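PDB 3D01: endoribonuclease L-PSP/chorismate mutase-like domain-containing protein from Agrobacterium tumefaciens, which is of unknown function but belongs to the YjgF/chorismate mutase-like family and forms a trimer in the crystal, as its relatives commonly do. Local coordinates for residues Asp12-Arg17 / Thr131-Pro136. Numbering follows the deposited sequence.
Sequences DVIEGR and TVLGEP
Val-132 pushes one methyl, CG1, against the helix of Ile-14, and this meeting shows how the end of helix 118-133 can pack on helix 3-21 with no hydrogen bond between the two segments. CG1 of Val-132, set anti to its own backbone N (chi1 164°), lies 3.2 Å from CG2 of Ile-14, an approach closer than carbons usually make and of doubtful exactness, and 3.1 Å from the carbonyl O of Ile-14. The two side chains cross at about a right angle, meeting methyl to methyl through Ile-14 CG2 and Val-132 CG1. Val-132 CG2 lies beside Arg-17, 4.0 Å from its carbonyl carbon C and a little farther from CB. Leu-133 starts out pointing away from the opposite helix, yet its end returns: CD2 comes within 3.7 Å of CG2 of Ile-14 and also approaches Ile-14 CD1, the two side chains meeting at a slant.

Arg-17, itself exposed, borders this patch. Its CD rests 3.6 Å from the carbonyl O of Thr-131 and equally near that of Val-132, whose oxygen approaches the guanidinium edge-on. These are contacts rather than hydrogen bonds across the pair, although a positive group beside carbonyls at a helix end should be electrostatically favourable. Val-13 CG1 lies over one face of the guanidinium, 3.2 Å from its plane and nearer its margin than its centre.

Gly-134, with phi 71°, then ends helix 118-133 and turns the chain toward Pro-136, which is backbone-bonded to Val-102. Val-132 continues its packing along helix 3-21 onto Leu-18 and Leu-21, while Leu-133 also reaches Ile-99 and Val-102, joining the N-terminal helix to helix 118-133 and the sheet through strand 99-110.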
loop_
_atom_site.group_PDB
_atom_site.type_symbol
_atom_site.label_atom_id
_atom_site.label_comp_id
_atom_site.label_asym_id
_atom_site.label_seq_id
_atom_site.Cartn_x
_atom_site.Cartn_y
_atom_site.Cartn_z
ATOM N N ASP I 12 14.116 26.093 -5.302
ATOM C CA ASP I 12 15.445 26.354 -4.766
ATOM C C ASP I 12 15.427 26.306 -3.247
ATOM O O ASP I 12 16.381 25.849 -2.627
ATOM C CB ASP I 12 15.973 27.736 -5.193
ATOM C CG ASP I 12 16.300 27.832 -6.690
ATOM O OD1 ASP I 12 16.395 26.792 -7.388
ATOM O OD2 ASP I 12 16.481 28.985 -7.167
ATOM N N VAL I 13 14.348 26.819 -2.661
ATOM C CA VAL I 13 14.197 26.856 -1.232
ATOM C C VAL I 13 14.021 25.410 -0.744
ATOM O O VAL I 13 14.637 25.028 0.227
ATOM C CB VAL I 13 13.009 27.727 -0.802
ATOM C CG1 VAL I 13 12.705 27.540 0.656
ATOM C CG2 VAL I 13 13.295 29.223 -1.086
ATOM N N ILE I 14 13.208 24.622 -1.433
ATOM C CA ILE I 14 13.026 23.192 -1.032
ATOM C C ILE I 14 14.375 22.442 -1.046
ATOM O O ILE I 14 14.760 21.819 -0.059
ATOM C CB ILE I 14 11.962 22.480 -1.919
ATOM C CG1 ILE I 14 10.545 23.020 -1.635
ATOM C CG2 ILE I 14 11.975 20.943 -1.716
ATOM C CD1 ILE I 14 9.529 22.773 -2.770
ATOM N N GLU I 15 15.099 22.530 -2.150
ATOM C CA GLU I 15 16.381 21.854 -2.268
ATOM C C GLU I 15 17.456 22.425 -1.352
ATOM O O GLU I 15 18.338 21.699 -0.891
ATOM C CB GLU I 15 16.861 21.889 -3.700
ATOM C CG GLU I 15 15.984 21.159 -4.667
ATOM C CD GLU I 15 16.711 20.854 -5.965
ATOM O OE1 GLU I 15 16.033 20.820 -7.007
ATOM O OE2 GLU I 15 17.950 20.642 -5.950
ATOM N N GLY I 16 17.399 23.729 -1.072
ATOM C CA GLY I 16 18.344 24.329 -0.139
ATOM C C GLY I 16 18.134 23.832 1.280
ATOM O O GLY I 16 19.094 23.540 2.001
ATOM N N ARG I 17 16.873 23.742 1.696
ATOM C CA ARG I 17 16.540 23.156 2.994
ATOM C C ARG I 17 17.091 21.728 3.111
ATOM O O ARG I 17 17.593 21.347 4.148
ATOM C CB ARG I 17 15.046 23.142 3.203
ATOM C CG ARG I 17 14.443 24.530 3.360
ATOM C CD ARG I 17 13.051 24.398 3.875
ATOM N NE ARG I 17 12.080 25.411 3.476
ATOM C CZ ARG I 17 12.003 26.661 3.943
ATOM N NH1 ARG I 17 12.948 27.183 4.771
ATOM N NH2 ARG I 17 10.989 27.430 3.522
ATOM N N THR I 131 10.122 18.770 7.005
ATOM C CA THR I 131 11.082 19.884 7.121
ATOM C C THR I 131 11.338 20.642 5.817
ATOM O O THR I 131 11.288 21.869 5.796
ATOM C CB THR I 131 12.430 19.433 7.722
ATOM O OG1 THR I 131 12.186 18.903 9.024
ATOM C CG2 THR I 131 13.429 20.606 7.825
ATOM N N VAL I 132 11.618 19.913 4.752
ATOM C CA VAL I 132 11.996 20.470 3.457
ATOM C C VAL I 132 10.791 21.090 2.732
ATOM O O VAL I 132 10.941 22.123 2.054
ATOM C CB VAL I 132 12.708 19.361 2.615
ATOM C CG1 VAL I 132 12.772 19.716 1.182
ATOM C CG2 VAL I 132 14.115 19.075 3.196
ATOM N N LEU I 133 9.601 20.501 2.924
ATOM C CA LEU I 133 8.391 20.929 2.239
ATOM C C LEU I 133 7.472 21.796 3.066
ATOM O O LEU I 133 6.583 22.435 2.524
ATOM C CB LEU I 133 7.608 19.715 1.730
ATOM C CG LEU I 133 8.273 18.875 0.634
ATOM C CD1 LEU I 133 7.347 17.689 0.278
ATOM C CD2 LEU I 133 8.647 19.689 -0.640
ATOM N N GLY I 134 7.645 21.808 4.372
ATOM C CA GLY I 134 6.707 22.470 5.262
ATOM C C GLY I 134 5.381 21.752 5.379
ATOM O O GLY I 134 5.322 20.515 5.245
ATOM N N GLU I 135 4.305 22.516 5.631
ATOM C CA GLU I 135 2.983 21.925 5.872
ATOM C C GLU I 135 2.563 20.954 4.769
ATOM O O GLU I 135 2.009 19.894 5.079
ATOM C CB GLU I 135 1.894 22.992 6.095
ATOM C CG GLU I 135 0.419 22.480 6.062
ATOM C CD GLU I 135 0.055 21.541 7.231
ATOM O OE1 GLU I 135 0.480 21.824 8.390
ATOM O OE2 GLU I 135 -0.663 20.527 6.991
ATOM N N PRO I 136 2.781 21.304 3.488
ATOM C CA PRO I 136 2.456 20.366 2.409
ATOM C C PRO I 136 3.172 19.003 2.507
ATOM O O PRO I 136 2.687 18.035 1.925
ATOM C CB PRO I 136 2.911 21.105 1.155
ATOM C CG PRO I 136 2.771 22.527 1.521
ATOM C CD PRO I 136 3.244 22.591 2.930
#